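PDB 5C0P: endo-arabinase from Bacteroides thetaiotaomicron, which probably hydrolyses glycosidic bonds within L-arabinan, as a metal-binding member of glycosyl hydrolase family 43. Local coordinates for residues F44-K49 and E64-I69; S72-Q77 and G106-V111; D79-D84 and F95-N100. One frame throughout, in Å; residues are numbered along the deposited sequence. Where two conformers were deposited one is given.

Contact 1: residues F44-K49 and E64-I69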
loop_
_atom_site.group_PDB
_atom_site.type_symbol
_atom_site.label_atom_id
_atom_site.label_comp_id
_atom_site.label_asym_id
_atom_site.label_seq_id
_atom_site.Cartn_x
_atom_site.Cartn_y
_atom_site.Cartn_z
ATOM N N PHE A 44 -7.773 -7.789 -3.918
ATOM C CA PHE A 44 -6.863 -8.514 -3.039
ATOM C C PHE A 44 -6.177 -9.681 -3.737
ATOM O O PHE A 44 -6.669 -10.194 -4.746
ATOM C CB PHE A 44 -7.580 -8.962 -1.749
ATOM C CG PHE A 44 -8.739 -9.911 -1.976
ATOM C CD1 PHE A 44 -10.005 -9.431 -2.283
ATOM C CD2 PHE A 44 -8.560 -11.284 -1.843
ATOM C CE1 PHE A 44 -11.067 -10.307 -2.479
ATOM C CE2 PHE A 44 -9.616 -12.168 -2.034
ATOM C CZ PHE A 44 -10.873 -11.675 -2.347
ATOM N N ASN A 45 -5.017 -10.068 -3.212
ATOM C CA ASN A 45 -4.307 -11.245 -3.685
ATOM C C ASN A 45 -5.113 -12.504 -3.362
ATOM O O ASN A 45 -5.352 -12.813 -2.189
ATOM C CB ASN A 45 -2.927 -11.316 -3.024
ATOM C CG ASN A 45 -2.117 -12.522 -3.471
ATOM O OD1 ASN A 45 -2.484 -13.218 -4.415
ATOM N ND2 ASN A 45 -1.004 -12.772 -2.788
ATOM N N ASN A 46 -5.543 -13.216 -4.396
ATOM C CA ASN A 46 -6.362 -14.412 -4.242
ATOM C C ASN A 46 -5.595 -15.624 -4.782
ATOM O O ASN A 46 -6.183 -16.584 -5.284
ATOM C CB ASN A 46 -7.699 -14.193 -4.962
ATOM C CG ASN A 46 -8.726 -15.282 -4.695
ATOM O OD1 ASN A 46 -9.398 -15.735 -5.625
ATOM N ND2 ASN A 46 -8.863 -15.704 -3.433
ATOM N N ASN A 47 -4.269 -15.551 -4.641
ATOM C CA ASN A 47 -3.323 -16.590 -5.067
ATOM C C ASN A 47 -3.071 -16.564 -6.575
ATOM O O ASN A 47 -3.805 -17.188 -7.346
ATOM C CB ASN A 47 -3.729 -17.991 -4.596
ATOM C CG ASN A 47 -2.599 -18.996 -4.715
ATOM O OD1 ASN A 47 -1.552 -18.709 -5.298
ATOM N ND2 ASN A 47 -2.809 -20.191 -4.170
ATOM N N LEU A 48 -2.035 -15.822 -6.971
ATOM C CA LEU A 48 -1.627 -15.676 -8.380
ATOM C C LEU A 48 -2.744 -15.089 -9.249
ATOM O O LEU A 48 -2.845 -15.373 -10.451
ATOM C CB LEU A 48 -1.097 -16.997 -8.950
ATOM C CG LEU A 48 0.165 -17.485 -8.224
ATOM C CD1 LEU A 48 0.690 -18.788 -8.811
ATOM C CD2 LEU A 48 1.238 -16.409 -8.293
ATOM N N LYS A 49 -3.575 -14.274 -8.614
ATOM C CA LYS A 49 -4.588 -13.496 -9.315
ATOM C C LYS A 49 -5.138 -12.469 -8.361
ATOM O O LYS A 49 -5.065 -12.640 -7.145
ATOM C CB LYS A 49 -5.713 -14.388 -9.829
ATOM C CG LYS A 49 -6.366 -15.274 -8.785
ATOM C CD LYS A 49 -7.003 -16.484 -9.462
ATOM C CE LYS A 49 -7.640 -17.435 -8.463
ATOM N NZ LYS A 49 -6.647 -18.060 -7.566
ATOM N N GLU A 64 -17.077 -9.684 -7.169
ATOM C CA GLU A 64 -17.125 -9.191 -8.542
ATOM C C GLU A 64 -16.087 -9.866 -9.437
ATOM O O GLU A 64 -15.812 -9.405 -10.540
ATOM C CB GLU A 64 -16.951 -7.670 -8.575
ATOM C CG GLU A 64 -18.173 -6.897 -8.095
ATOM C CD GLU A 64 -19.347 -6.975 -9.056
ATOM O OE1 GLU A 64 -19.171 -7.430 -10.206
ATOM O OE2 GLU A 64 -20.458 -6.579 -8.656
ATOM N N GLY A 65 -15.530 -10.980 -8.975
ATOM C CA GLY A 65 -14.673 -11.780 -9.828
ATOM C C GLY A 65 -13.227 -11.327 -9.828
ATOM O O GLY A 65 -12.743 -10.737 -8.862
ATOM N N TYR A 66 -12.526 -11.599 -10.923
ATOM C CA TYR A 66 -11.102 -11.301 -10.979
ATOM C C TYR A 66 -10.832 -10.031 -11.762
ATOM O O TYR A 66 -11.301 -9.874 -12.893
ATOM C CB TYR A 66 -10.340 -12.470 -11.604
ATOM C CG TYR A 66 -10.574 -13.773 -10.883
ATOM C CD1 TYR A 66 -10.074 -13.977 -9.603
ATOM C CD2 TYR A 66 -11.299 -14.792 -11.478
ATOM C CE1 TYR A 66 -10.289 -15.168 -8.939
ATOM C CE2 TYR A 66 -11.517 -15.985 -10.824
ATOM C CZ TYR A 66 -11.010 -16.167 -9.554
ATOM O OH TYR A 66 -11.228 -17.358 -8.902
ATOM N N SER A 67 -10.077 -9.129 -11.144
ATOM C CA SER A 67 -9.712 -7.872 -11.777
ATOM C C SER A 67 -8.380 -7.987 -12.518
ATOM O O SER A 67 -8.108 -7.198 -13.417
ATOM C CB SER A 67 -9.667 -6.737 -10.758
ATOM O OG SER A 67 -8.718 -7.011 -9.734
ATOM N N PHE A 68 -7.544 -8.955 -12.143
ATOM C CA PHE A 68 -6.325 -9.221 -12.914
ATOM C C PHE A 68 -5.888 -10.675 -12.885
ATOM O O PHE A 68 -5.616 -11.233 -11.815
ATOM C CB PHE A 68 -5.141 -8.345 -12.462
ATOM C CG PHE A 68 -3.894 -8.578 -13.272
ATOM C CD1 PHE A 68 -3.917 -8.373 -14.645
ATOM C CD2 PHE A 68 -2.716 -9.011 -12.684
ATOM C CE1 PHE A 68 -2.798 -8.597 -15.424
ATOM C CE2 PHE A 68 -1.576 -9.235 -13.469
ATOM C CZ PHE A 68 -1.624 -9.028 -14.836
ATOM N N ILE A 69 -5.823 -11.276 -14.071
ATOM C CA ILE A 69 -5.183 -12.567 -14.275
ATOM C C ILE A 69 -4.094 -12.330 -15.301
ATOM O O ILE A 69 -4.387 -11.865 -16.403
ATOM C CB ILE A 69 -6.143 -13.586 -14.906
ATOM C CG1 ILE A 69 -7.455 -13.668 -14.125
ATOM C CG2 ILE A 69 -5.457 -14.955 -15.037
ATOM C CD1 ILE A 69 -7.354 -14.463 -12.869
#

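Contact 2: residues S72-Q77 and G106-V111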
loop_
_atom_site.group_PDB
_atom_site.type_symbol
_atom_site.label_atom_id
_atom_site.label_comp_id
_atom_site.label_asym_id
_atom_site.label_seq_id
_atom_site.Cartn_x
_atom_site.Cartn_y
_atom_site.Cartn_z
ATOM N N SER A 72 0.384 -15.025 -20.220
ATOM C CA SER A 72 1.661 -15.730 -20.120
ATOM C C SER A 72 2.867 -14.840 -20.416
ATOM O O SER A 72 3.979 -15.134 -19.983
ATOM C CB SER A 72 1.678 -16.957 -21.031
ATOM O OG SER A 72 1.527 -16.583 -22.387
ATOM N N ASP A 73 2.647 -13.751 -21.147
ATOM C CA ASP A 73 3.740 -12.842 -21.483
ATOM C C ASP A 73 3.947 -11.703 -20.485
ATOM O O ASP A 73 4.855 -10.891 -20.655
ATOM C CB ASP A 73 3.600 -12.298 -22.910
ATOM C CG ASP A 73 2.352 -11.455 -23.108
ATOM O OD1 ASP A 73 1.535 -11.321 -22.172
ATOM O OD2 ASP A 73 2.176 -10.937 -24.235
ATOM N N PHE A 74 3.131 -11.651 -19.437
ATOM C CA PHE A 74 3.339 -10.657 -18.387
ATOM C C PHE A 74 4.658 -10.922 -17.675
ATOM O O PHE A 74 5.009 -12.072 -17.401
ATOM C CB PHE A 74 2.202 -10.697 -17.382
ATOM C CG PHE A 74 2.271 -9.615 -16.341
ATOM C CD1 PHE A 74 2.233 -8.269 -16.699
ATOM C CD2 PHE A 74 2.349 -9.944 -14.999
ATOM C CE1 PHE A 74 2.278 -7.265 -15.722
ATOM C CE2 PHE A 74 2.398 -8.953 -14.020
ATOM C CZ PHE A 74 2.362 -7.608 -14.385
ATOM N N TRP A 75 5.388 -9.853 -17.365
ATOM C CA TRP A 75 6.732 -9.989 -16.833
ATOM C C TRP A 75 6.791 -10.680 -15.483
ATOM O O TRP A 75 7.785 -11.338 -15.173
ATOM C CB TRP A 75 7.390 -8.612 -16.702
ATOM C CG TRP A 75 6.894 -7.798 -15.530
ATOM C CD1 TRP A 75 5.851 -6.916 -15.528
ATOM C CD2 TRP A 75 7.444 -7.769 -14.203
ATOM N NE1 TRP A 75 5.700 -6.360 -14.279
ATOM C CE2 TRP A 75 6.668 -6.860 -13.450
ATOM C CE3 TRP A 75 8.510 -8.428 -13.579
ATOM C CZ2 TRP A 75 6.932 -6.588 -12.098
ATOM C CZ3 TRP A 75 8.766 -8.161 -12.233
ATOM C CH2 TRP A 75 7.985 -7.249 -11.510
ATOM N N GLY A 76 5.750 -10.506 -14.675
ATOM C CA GLY A 76 5.792 -10.955 -13.292
ATOM C C GLY A 76 4.788 -12.053 -13.009
ATOM O O GLY A 76 3.638 -11.783 -12.683
ATOM N N GLN A 77 5.232 -13.296 -13.112
ATOM C CA GLN A 77 4.314 -14.414 -12.952
ATOM C C GLN A 77 4.159 -14.862 -11.503
ATOM O O GLN A 77 3.299 -15.690 -11.204
ATOM C CB GLN A 77 4.732 -15.587 -13.832
ATOM C CG GLN A 77 4.718 -15.275 -15.332
ATOM C CD GLN A 77 3.309 -15.120 -15.888
ATOM O OE1 GLN A 77 2.393 -15.848 -15.502
ATOM N NE2 GLN A 77 3.131 -14.168 -16.801
ATOM N N GLY A 106 9.437 -6.434 -7.963
ATOM C CA GLY A 106 9.120 -5.025 -8.106
ATOM C C GLY A 106 7.633 -4.789 -8.209
ATOM O O GLY A 106 6.855 -5.726 -8.395
ATOM N N THR A 107 7.231 -3.533 -8.097
ATOM C CA THR A 107 5.828 -3.177 -8.221
ATOM C C THR A 107 5.603 -2.706 -9.647
ATOM O O THR A 107 6.414 -1.952 -10.184
ATOM C CB THR A 107 5.466 -2.064 -7.224
ATOM O OG1 THR A 107 5.742 -2.521 -5.896
ATOM C CG2 THR A 107 3.990 -1.669 -7.346
ATOM N N SER A 108 4.531 -3.169 -10.279
ATOM C CA SER A 108 4.188 -2.637 -11.594
ATOM C C SER A 108 2.779 -2.074 -11.611
ATOM O O SER A 108 1.989 -2.290 -10.673
ATOM C CB SER A 108 4.440 -3.635 -12.734
ATOM O OG SER A 108 3.425 -4.591 -12.801
ATOM N N ILE A 109 2.493 -1.308 -12.658
ATOM C CA ILE A 109 1.255 -0.553 -12.755
ATOM C C ILE A 109 0.417 -1.077 -13.915
ATOM O O ILE A 109 0.924 -1.298 -15.025
ATOM C CB ILE A 109 1.545 0.944 -12.935
ATOM C CG1 ILE A 109 2.346 1.463 -11.733
ATOM C CG2 ILE A 109 0.237 1.733 -13.123
ATOM C CD1 ILE A 109 2.869 2.905 -11.887
ATOM N N LEU A 110 -0.865 -1.308 -13.636
ATOM C CA LEU A 110 -1.798 -1.820 -14.632
ATOM C C LEU A 110 -2.986 -0.878 -14.668
ATOM O O LEU A 110 -3.238 -0.161 -13.696
ATOM C CB LEU A 110 -2.241 -3.239 -14.269
ATOM C CG LEU A 110 -1.074 -4.227 -14.132
ATOM C CD1 LEU A 110 -0.588 -4.352 -12.675
ATOM C CD2 LEU A 110 -1.457 -5.562 -14.692
ATOM N N VAL A 111 -3.718 -0.872 -15.775
ATOM C CA VAL A 111 -4.749 0.149 -15.971
ATOM C C VAL A 111 -6.071 -0.455 -16.450
ATOM O O VAL A 111 -6.084 -1.462 -17.161
ATOM C CB VAL A 111 -4.255 1.245 -16.958
ATOM C CG1 VAL A 111 -4.000 0.664 -18.359
ATOM C CG2 VAL A 111 -5.226 2.446 -17.005
#

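Contact 3: residues D79-D84 and F95-N100. With MG (magnesium ion), chain C.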
loop_
_atom_site.group_PDB
_atom_site.type_symbol
_atom_site.label_atom_id
_atom_site.label_comp_id
_atom_site.label_asym_id
_atom_site.label_seq_id
_atom_site.Cartn_x
_atom_site.Cartn_y
_atom_site.Cartn_z
ATOM N N ASP A 79 4.053 -14.000 -7.079
ATOM C CA ASP A 79 3.728 -13.121 -5.947
ATOM C C ASP A 79 2.314 -12.521 -5.963
ATOM O O ASP A 79 1.466 -12.978 -5.209
ATOM C CB ASP A 79 4.800 -12.037 -5.698
ATOM C CG ASP A 79 6.201 -12.612 -5.525
ATOM O OD1 ASP A 79 6.333 -13.771 -5.081
ATOM O OD2 ASP A 79 7.167 -11.891 -5.833
ATOM N N PHE A 80 2.069 -11.505 -6.793
ATOM C CA PHE A 80 0.773 -10.799 -6.816
ATOM C C PHE A 80 0.462 -10.166 -5.454
ATOM O O PHE A 80 -0.678 -10.188 -4.993
ATOM C CB PHE A 80 -0.387 -11.733 -7.222
ATOM C CG PHE A 80 -0.418 -12.086 -8.691
ATOM C CD1 PHE A 80 -1.486 -11.693 -9.485
ATOM C CD2 PHE A 80 0.619 -12.805 -9.272
ATOM C CE1 PHE A 80 -1.520 -12.007 -10.838
ATOM C CE2 PHE A 80 0.595 -13.129 -10.632
ATOM C CZ PHE A 80 -0.485 -12.723 -11.410
ATOM N N TRP A 81 1.482 -9.602 -4.818
ATOM C CA TRP A 81 1.343 -9.112 -3.447
ATOM C C TRP A 81 0.735 -7.729 -3.351
ATOM O O TRP A 81 1.061 -6.829 -4.138
ATOM C CB TRP A 81 2.698 -9.065 -2.745
ATOM C CG TRP A 81 3.324 -10.395 -2.481
ATOM C CD1 TRP A 81 2.750 -11.627 -2.618
ATOM C CD2 TRP A 81 4.660 -10.617 -2.024
ATOM N NE1 TRP A 81 3.651 -12.603 -2.266
ATOM C CE2 TRP A 81 4.832 -12.010 -1.909
ATOM C CE3 TRP A 81 5.727 -9.771 -1.709
ATOM C CZ2 TRP A 81 6.035 -12.578 -1.478
ATOM C CZ3 TRP A 81 6.921 -10.334 -1.296
ATOM C CH2 TRP A 81 7.066 -11.725 -1.183
ATOM N N ALA A 82 -0.147 -7.580 -2.363
ATOM C CA ALA A 82 -0.590 -6.281 -1.864
ATOM C C ALA A 82 -1.038 -5.279 -2.923
ATOM O O ALA A 82 -0.435 -4.225 -3.096
ATOM C CB ALA A 82 0.505 -5.677 -0.971
ATOM N N PRO A 83 -2.127 -5.589 -3.624
ATOM C CA PRO A 83 -2.636 -4.621 -4.598
ATOM C C PRO A 83 -3.185 -3.341 -3.945
ATOM O O PRO A 83 -3.797 -3.386 -2.865
ATOM C CB PRO A 83 -3.763 -5.398 -5.289
ATOM C CG PRO A 83 -4.184 -6.447 -4.272
ATOM C CD PRO A 83 -2.929 -6.829 -3.567
ATOM N N ASP A 84 -2.948 -2.211 -4.615
ATOM C CA ASP A 84 -3.613 -0.938 -4.340
ATOM C C ASP A 84 -4.306 -0.556 -5.641
ATOM O O ASP A 84 -3.798 -0.874 -6.726
ATOM C CB ASP A 84 -2.596 0.178 -4.085
ATOM C CG ASP A 84 -1.873 0.079 -2.749
ATOM O OD1 ASP A 84 -2.032 -0.902 -1.989
ATOM O OD2 ASP A 84 -1.118 1.040 -2.476
ATOM N N PHE A 95 -1.644 -1.087 -8.615
ATOM C CA PHE A 95 -0.231 -1.181 -8.256
ATOM C C PHE A 95 -0.064 -2.491 -7.472
ATOM O O PHE A 95 -0.586 -2.622 -6.356
ATOM C CB PHE A 95 0.161 -0.017 -7.332
ATOM C CG PHE A 95 0.354 1.312 -8.027
ATOM C CD1 PHE A 95 -0.648 1.874 -8.814
ATOM C CD2 PHE A 95 1.526 2.035 -7.831
ATOM C CE1 PHE A 95 -0.450 3.116 -9.438
ATOM C CE2 PHE A 95 1.721 3.275 -8.427
ATOM C CZ PHE A 95 0.736 3.816 -9.242
ATOM N N THR A 96 0.648 -3.461 -8.043
ATOM C CA THR A 96 0.810 -4.776 -7.417
ATOM C C THR A 96 2.258 -5.230 -7.554
ATOM O O THR A 96 2.952 -4.840 -8.500
ATOM C CB THR A 96 -0.149 -5.823 -8.053
ATOM O OG1 THR A 96 -1.501 -5.382 -7.868
ATOM C CG2 THR A 96 -0.008 -7.202 -7.408
ATOM N N THR A 97 2.718 -6.038 -6.606
ATOM C CA THR A 97 4.109 -6.469 -6.592
ATOM C C THR A 97 4.254 -7.891 -7.136
ATOM O O THR A 97 3.504 -8.802 -6.774
ATOM C CB THR A 97 4.691 -6.333 -5.174
ATOM O OG1 THR A 97 4.705 -4.939 -4.810
ATOM C CG2 THR A 97 6.099 -6.893 -5.106
ATOM N N PHE A 98 5.230 -8.073 -8.028
ATOM C CA PHE A 98 5.440 -9.348 -8.695
ATOM C C PHE A 98 6.924 -9.668 -8.720
ATOM O O PHE A 98 7.753 -8.805 -8.454
ATOM C CB PHE A 98 4.972 -9.284 -10.161
ATOM C CG PHE A 98 3.543 -8.838 -10.346
ATOM C CD1 PHE A 98 2.495 -9.758 -10.321
ATOM C CD2 PHE A 98 3.253 -7.502 -10.603
ATOM C CE1 PHE A 98 1.172 -9.339 -10.513
ATOM C CE2 PHE A 98 1.938 -7.072 -10.801
ATOM C CZ PHE A 98 0.894 -7.997 -10.758
ATOM N N SER A 99 7.257 -10.904 -9.070
ATOM C CA SER A 99 8.624 -11.265 -9.400
ATOM C C SER A 99 8.582 -12.358 -10.461
ATOM O O SER A 99 7.510 -12.842 -10.824
ATOM C CB SER A 99 9.393 -11.746 -8.168
ATOM O OG SER A 99 8.856 -12.950 -7.653
ATOM N N ASN A 100 9.746 -12.745 -10.966
ATOM C CA ASN A 100 9.817 -13.818 -11.940
ATOM C C ASN A 100 11.198 -14.422 -11.858
ATOM O O ASN A 100 12.109 -13.808 -11.301
ATOM C CB ASN A 100 9.577 -13.266 -13.350
ATOM C CG ASN A 100 8.912 -14.268 -14.274
ATOM O OD1 ASN A 100 7.741 -14.598 -14.105
ATOM N ND2 ASN A 100 9.652 -14.743 -15.268
HETATM MG MG MG C . -1.084 -1.520 -0.191
HETATM O O HOH W 1 2.299 -4.138 -3.961
HETATM O O HOH W 2 0.452 -2.324 -1.414
HETATM O O HOH W 3 -2.398 -3.150 -0.411
HETATM O O HOH W 4 0.048 0.249 -0.227
HETATM O O HOH W 5 -2.334 -0.424 1.122
#

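Contact 1: residues F44-K49 and E64-I69
Tyr66 holds its ring against the turn at 46-49, where Asn46 and Lys49 both reach it. Asn46 OD1 arrives at the ring's edge, 3.5 Å from Tyr66 CE1, with amide and ring planes only 25° apart; its stronger partner is Arg51, which hydrogen-bonds to the same oxygen. The carbons CG, CD and CE of Lys49 run obliquely past the ring, CE lying 3.5 Å from Tyr66 CE1 and 3.6 Å from Tyr66 OH. At the last torsion the lysine bends (chi4 -65°), and NZ turns back over its own loop to bond Asn46 O at 2.8 Å and Asn47 O at 3.0 Å. The loop links strands 39-45 and 50-55 of an antiparallel sheet, consistent with a blade of the five-bladed beta-propeller known for this family, and strand 50-55 runs between the two strands compared here. Ser67 and Phe68 both face Ile50 of that middle strand, a classic beta bulge. Phe68 adds its backbone: Lys49 CA makes a CA-H...O contact of 3.5 Å with Phe68 O. Last comes Ile69, whose CD1 presses on Lys49 CB at 3.5 Å, tighter than usual for two carbons.

Contact 2: residues S72-Q77 and G106-V111
Ser108 OG, set between its backbone N and carbonyl carbon (chi1 78°), meets two aromatic side chains of the loop. Trp75 NE1 gives it a weak hydrogen bond of 3.2 Å, fairly straight at 161° and in the plane of the indole, while Phe74 CZ brings the edge of its ring to 3.6 Å from Ser108 OG. Farther along the indole, CH2 lies edge-on to the backbone of Gly106, 3.6 Å from Gly106 O. Phe74 CE1 reaches Leu110 CD2 at 4.2 Å. The loop joins strand 60-68 of one antiparallel sheet to strand 78-88 of the next, the kind of link that connects successive blades in a beta-propeller, and it packs on strand 103-112 of the second sheet. An alanine in place of Trp75 would probably open a gap beside Gly106 and leave Ser108 OG without its indole N-H. One shell out, the neighbours touch: Trp75 CD1 sits 3.6 Å above the plane of the Phe74 ring, toward its rim. The loop backbone is held by Gln77 NE2, which bonds Phe74 O at 2.9 Å, and by Asn124, whose OD1 accepts from Trp75 N. Phe68 and Phe98 both make edge-to-face pairs with the Phe74 ring.

Contact 3: residues D79-D84 and F95-N100
Asp79 reaches over to Ser99 and can be followed atom by atom. Its CB lies 3.6 Å from Thr97 O and also stands over one face of the Trp81 ring. CG is anti to the carbonyl carbon (chi1 -54°), and beyond it OD2 takes the hydroxyl of Ser99, OG to OD2 2.7 Å, from 49° out of the carboxylate plane. Arg105 NE forms a salt bridge to that same OD2, so a hydroxyl and a cation share one oxygen. Next along the strand, Phe98 drives its edge into the face of Phe80: Phe98 CE1 stands 3.5 Å above the centre of the ring and the planes are 83° apart, an edge-to-face pair. Strands 78-88 and 91-100 form an antiparallel hairpin with an irregular register. Phe80 and Trp81 both face Thr97 in a G1 bulge, where Trp81 N bonds Thr97 O at 2.9 Å and Thr97 N returns to Trp81 O at 3.1 Å. The register then slips by one, and regular pairing resumes between Asp84 and Phe95. Thr96 OG1, 3.4 Å from Pro83 CB, is buried here with no polar partner. At this end Asp84 OD1 binds the magnesium ion at 2.1 Å, with four waters and His261 completing its shell. Three of those waters donate to Ala82 O, Pro83 O and Asp84 OD2, so two backbone carbonyls and the second carboxylate oxygen probably help orient the hydration shell, and the magnesium would probably polarise those waters and strengthen their bonds.

How the contacts relate
Contact 1 is a surface affair, whereas contacts 2 and 3 are buried. Those two share a sheet: strands 91-100 and 103-112 are neighbours, joined by backbone bonds and by a probable hydrogen bond between the hydroxyls of Thr97 and Thr107, with contact 3 nested inside the loop closed by contact 2. Contact 1 reaches the others through Phe68, whose CE1 lies 3.4 Å from Leu110 CD2, and through Asn45, which packs on Phe80 of contact 3. The chemistry changes accordingly, from aliphatic lysine carbons beside a tyrosine, through aromatic edges around a serine, to paired strands with a carboxylate and hydrated magnesium in contact 3, whose centre lies closest to the centre of the molecule, about 10 Å away.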